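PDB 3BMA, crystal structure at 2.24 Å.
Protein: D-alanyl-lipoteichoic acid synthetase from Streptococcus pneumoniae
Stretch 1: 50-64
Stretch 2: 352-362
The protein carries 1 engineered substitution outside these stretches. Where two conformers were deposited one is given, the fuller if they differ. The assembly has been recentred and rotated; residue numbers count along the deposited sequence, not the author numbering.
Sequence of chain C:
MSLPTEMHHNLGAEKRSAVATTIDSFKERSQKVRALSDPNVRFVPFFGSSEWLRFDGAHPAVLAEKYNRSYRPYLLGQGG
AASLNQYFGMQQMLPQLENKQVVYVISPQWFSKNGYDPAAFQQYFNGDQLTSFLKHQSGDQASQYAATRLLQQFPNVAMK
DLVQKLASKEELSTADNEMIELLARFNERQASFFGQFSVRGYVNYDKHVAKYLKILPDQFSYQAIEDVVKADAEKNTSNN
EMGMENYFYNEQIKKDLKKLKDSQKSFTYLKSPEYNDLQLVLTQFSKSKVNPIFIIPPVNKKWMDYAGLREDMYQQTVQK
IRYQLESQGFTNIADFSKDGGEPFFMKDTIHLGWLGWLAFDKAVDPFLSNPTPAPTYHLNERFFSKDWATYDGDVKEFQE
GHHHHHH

Stretch 1, residues 50-64: SEWLRFDGAHPAVLA
Stretch 2, residues 352-362: LGWLGWLAFDK

Packing of residues 50-64 against 352-362 of one chain buries 580 Å² summed over both sides. Loop 53-59 leads into a helix from Pro 60; in stretch 2 the loop at 352-354, with Trp 354 at phi/psi 54/-110, precedes a helix that is clear by Gly 356; both helices continue later in the chain. The helix axes approach to 11.0 Å with N-to-C directions 64° apart. In register, CA of Ala 58 lies 5.6 Å from CA of Trp 357. Trp 357 (chi1 -81°, m; chi2 137°) is the main bump, its indole set in a hollow of stretch 1. His 59 CA covers the five-membered ring (3.9 Å to its centroid) and Pro 60 CD the six-membered ring (3.7 Å), both CH-pi contacts on one face. Glu 51 O meets the ring edge at Trp 357 CZ2 (3.3 Å), and Trp 52 CE3 touches Trp 357 CH2 (3.8 Å), rim to rim. Asp 56 (chi1 55°, p) accepts from Trp 354 N through OD1 (2.9 Å, 162°) and from Ala 58 N through OD2 (2.9 Å). Ala 58, whose CA-to-CB bond points toward stretch 2, lies at the closest of the register pairs: its CB sits 3.3 Å from Trp 354 O and 3.8 Å from Leu 358 CD2. One water donates to Ala 58 O (3.0 Å) and Trp 357 O (2.8 Å). Pro 60 CG reaches Phe 360 CE2 (3.9 Å; Phe 360 chi1 174°, t).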

# COMPACT_ATOMS: atom_id res chain seq x y z
N SER C 50 25.13 34.05 4.30
CA SER C 50 24.71 35.28 4.96
C SER C 50 24.94 36.51 4.07
O SER C 50 24.80 37.64 4.54
CB SER C 50 25.45 35.48 6.28
OG SER C 50 25.85 34.25 6.86
N GLU C 51 25.29 36.26 2.81
CA GLU C 51 25.64 37.32 1.86
C GLU C 51 24.51 38.30 1.60
O GLU C 51 24.75 39.50 1.46
CB GLU C 51 26.12 36.72 0.53
CG GLU C 51 27.63 36.48 0.44
CD GLU C 51 28.11 35.23 1.16
OE1 GLU C 51 29.32 35.14 1.45
OE2 GLU C 51 27.28 34.33 1.44
N TRP C 52 23.28 37.80 1.54
CA TRP C 52 22.12 38.65 1.22
C TRP C 52 21.46 39.27 2.44
O TRP C 52 20.49 40.01 2.31
CB TRP C 52 21.06 37.86 0.43
CG TRP C 52 21.60 36.77 -0.46
CD1 TRP C 52 21.39 35.43 -0.31
CD2 TRP C 52 22.42 36.93 -1.62
NE1 TRP C 52 22.03 34.74 -1.31
CE2 TRP C 52 22.68 35.63 -2.13
CE3 TRP C 52 22.97 38.04 -2.28
CZ2 TRP C 52 23.46 35.42 -3.27
CZ3 TRP C 52 23.75 37.82 -3.41
CH2 TRP C 52 23.98 36.52 -3.90
N LEU C 53 21.98 38.96 3.63
CA LEU C 53 21.36 39.38 4.89
C LEU C 53 21.45 40.87 5.20
O LEU C 53 20.47 41.47 5.66
CB LEU C 53 21.90 38.56 6.06
CG LEU C 53 21.14 37.28 6.41
CD1 LEU C 53 21.94 36.46 7.40
CD2 LEU C 53 19.76 37.61 6.97
N ARG C 54 22.62 41.47 4.97
CA ARG C 54 22.81 42.89 5.21
C ARG C 54 22.60 43.71 3.94
O ARG C 54 23.27 43.50 2.92
CB ARG C 54 24.19 43.18 5.84
CG ARG C 54 24.31 42.83 7.32
CD ARG C 54 23.70 43.90 8.25
NE ARG C 54 22.31 43.59 8.62
CZ ARG C 54 21.24 44.25 8.20
NH1 ARG C 54 20.03 43.87 8.60
NH2 ARG C 54 21.36 45.28 7.37
N PHE C 55 21.66 44.65 4.02
CA PHE C 55 21.25 45.46 2.88
C PHE C 55 21.85 46.85 2.93
O PHE C 55 22.04 47.43 4.00
CB PHE C 55 19.72 45.58 2.87
CG PHE C 55 18.99 44.31 2.50
CD1 PHE C 55 18.89 43.26 3.41
CD2 PHE C 55 18.37 44.19 1.26
CE1 PHE C 55 18.19 42.10 3.08
CE2 PHE C 55 17.68 43.03 0.93
CZ PHE C 55 17.59 41.98 1.84
N ASP C 56 22.17 47.38 1.74
CA ASP C 56 22.52 48.79 1.58
C ASP C 56 21.92 49.33 0.28
O ASP C 56 21.07 48.69 -0.33
CB ASP C 56 24.04 49.03 1.67
CG ASP C 56 24.85 48.18 0.69
OD1 ASP C 56 25.61 47.31 1.16
OD2 ASP C 56 24.73 48.38 -0.53
N GLY C 57 22.37 50.51 -0.15
CA GLY C 57 21.85 51.16 -1.35
C GLY C 57 22.24 50.50 -2.66
O GLY C 57 21.57 50.68 -3.68
N ALA C 58 23.31 49.71 -2.62
CA ALA C 58 23.82 49.03 -3.81
C ALA C 58 23.49 47.54 -3.85
O ALA C 58 23.85 46.85 -4.81
CB ALA C 58 25.32 49.26 -3.93
N HIS C 59 22.81 47.05 -2.82
CA HIS C 59 22.34 45.66 -2.71
C HIS C 59 21.50 45.27 -3.94
O HIS C 59 20.66 46.07 -4.37
CB HIS C 59 21.52 45.49 -1.43
CG HIS C 59 21.31 44.07 -1.01
ND1 HIS C 59 20.32 43.27 -1.56
CD2 HIS C 59 21.94 43.30 -0.09
CE1 HIS C 59 20.37 42.08 -1.00
NE2 HIS C 59 21.34 42.07 -0.11
N PRO C 60 21.73 44.07 -4.52
CA PRO C 60 21.05 43.60 -5.74
C PRO C 60 19.52 43.64 -5.70
O PRO C 60 18.88 43.83 -6.75
CB PRO C 60 21.54 42.15 -5.90
CG PRO C 60 22.18 41.80 -4.59
CD PRO C 60 22.71 43.08 -4.05
N ALA C 61 18.94 43.46 -4.52
CA ALA C 61 17.49 43.55 -4.33
C ALA C 61 16.98 44.99 -4.44
O ALA C 61 15.87 45.22 -4.91
CB ALA C 61 17.11 42.95 -2.99
N VAL C 62 17.80 45.94 -4.00
CA VAL C 62 17.46 47.36 -4.03
C VAL C 62 17.56 47.93 -5.45
O VAL C 62 16.64 48.62 -5.92
CB VAL C 62 18.34 48.17 -3.04
CG1 VAL C 62 18.08 49.67 -3.15
CG2 VAL C 62 18.09 47.71 -1.61
N LEU C 63 18.66 47.61 -6.14
CA LEU C 63 18.90 48.06 -7.51
C LEU C 63 17.87 47.54 -8.52
O LEU C 63 17.53 48.25 -9.46
CB LEU C 63 20.31 47.66 -7.98
CG LEU C 63 21.55 48.17 -7.23
CD1 LEU C 63 22.80 47.63 -7.89
CD2 LEU C 63 21.60 49.69 -7.15
N ALA C 64 17.39 46.32 -8.31
CA ALA C 64 16.38 45.73 -9.19
C ALA C 64 15.00 46.39 -9.06
O ALA C 64 14.24 46.44 -10.03
CB ALA C 64 16.27 44.23 -8.96
N LEU C 352 30.54 40.60 1.03
CA LEU C 352 30.41 41.72 0.10
C LEU C 352 29.42 42.73 0.63
O LEU C 352 28.42 42.37 1.25
CB LEU C 352 29.93 41.23 -1.27
CG LEU C 352 30.86 41.13 -2.48
CD1 LEU C 352 32.10 40.30 -2.21
CD2 LEU C 352 30.10 40.56 -3.67
N GLY C 353 29.71 44.00 0.39
CA GLY C 353 28.82 45.08 0.76
C GLY C 353 29.25 46.37 0.11
O GLY C 353 30.37 46.48 -0.42
N TRP C 354 28.35 47.35 0.14
CA TRP C 354 28.58 48.71 -0.33
C TRP C 354 29.09 48.80 -1.78
O TRP C 354 28.34 48.50 -2.71
CB TRP C 354 29.48 49.50 0.64
CG TRP C 354 28.83 49.85 1.95
CD1 TRP C 354 27.65 50.52 2.13
CD2 TRP C 354 29.34 49.59 3.27
NE1 TRP C 354 27.39 50.68 3.48
CE2 TRP C 354 28.41 50.11 4.20
CE3 TRP C 354 30.50 48.95 3.75
CZ2 TRP C 354 28.60 50.02 5.58
CZ3 TRP C 354 30.68 48.86 5.13
CH2 TRP C 354 29.74 49.40 6.02
N LEU C 355 30.35 49.19 -1.95
CA LEU C 355 30.95 49.31 -3.28
C LEU C 355 31.22 47.94 -3.91
O LEU C 355 31.29 47.82 -5.14
CB LEU C 355 32.24 50.15 -3.23
CG LEU C 355 32.20 51.65 -3.58
CD1 LEU C 355 31.13 52.43 -2.83
CD2 LEU C 355 33.57 52.27 -3.36
N GLY C 356 31.35 46.91 -3.07
CA GLY C 356 31.51 45.53 -3.53
C GLY C 356 30.27 44.98 -4.22
O GLY C 356 30.37 44.08 -5.05
N TRP C 357 29.10 45.52 -3.86
CA TRP C 357 27.85 45.20 -4.53
C TRP C 357 27.79 45.77 -5.95
O TRP C 357 27.12 45.22 -6.82
CB TRP C 357 26.65 45.72 -3.74
CG TRP C 357 26.19 44.86 -2.58
CD1 TRP C 357 25.81 45.31 -1.35
CD2 TRP C 357 26.02 43.43 -2.54
NE1 TRP C 357 25.43 44.26 -0.55
CE2 TRP C 357 25.55 43.10 -1.25
CE3 TRP C 357 26.22 42.39 -3.47
CZ2 TRP C 357 25.29 41.78 -0.86
CZ3 TRP C 357 25.96 41.08 -3.08
CH2 TRP C 357 25.50 40.79 -1.79
N LEU C 358 28.48 46.89 -6.15
CA LEU C 358 28.51 47.57 -7.44
C LEU C 358 29.38 46.83 -8.45
O LEU C 358 29.05 46.79 -9.64
CB LEU C 358 28.97 49.02 -7.29
CG LEU C 358 27.96 49.96 -6.62
CD1 LEU C 358 28.57 51.32 -6.45
CD2 LEU C 358 26.66 50.05 -7.43
N ALA C 359 30.47 46.25 -7.96
CA ALA C 359 31.33 45.38 -8.77
C ALA C 359 30.60 44.08 -9.09
O ALA C 359 30.70 43.57 -10.20
CB ALA C 359 32.62 45.09 -8.03
N PHE C 360 29.86 43.58 -8.09
CA PHE C 360 28.98 42.41 -8.21
C PHE C 360 27.96 42.63 -9.33
O PHE C 360 27.83 41.79 -10.22
CB PHE C 360 28.30 42.17 -6.84
CG PHE C 360 27.25 41.09 -6.83
CD1 PHE C 360 27.58 39.78 -6.50
CD2 PHE C 360 25.90 41.40 -7.07
CE1 PHE C 360 26.61 38.78 -6.45
CE2 PHE C 360 24.92 40.40 -7.04
CZ PHE C 360 25.28 39.09 -6.73
N ASP C 361 27.29 43.79 -9.29
CA ASP C 361 26.28 44.16 -10.29
C ASP C 361 26.82 44.23 -11.72
O ASP C 361 26.13 43.81 -12.66
CB ASP C 361 25.63 45.49 -9.91
CG ASP C 361 24.31 45.71 -10.61
OD1 ASP C 361 23.48 44.77 -10.65
OD2 ASP C 361 24.08 46.82 -11.12
N LYS C 362 28.04 44.72 -11.89
CA LYS C 362 28.67 44.87 -13.21
C LYS C 362 28.92 43.54 -13.94
O LYS C 362 29.06 43.52 -15.17
CB LYS C 362 29.99 45.65 -13.10
CG LYS C 362 29.81 47.15 -12.89
CD LYS C 362 31.11 47.80 -12.44
CE LYS C 362 30.86 49.18 -11.85
NZ LYS C 362 32.02 49.67 -11.05
O HOH W 1 24.47 44.47 -6.56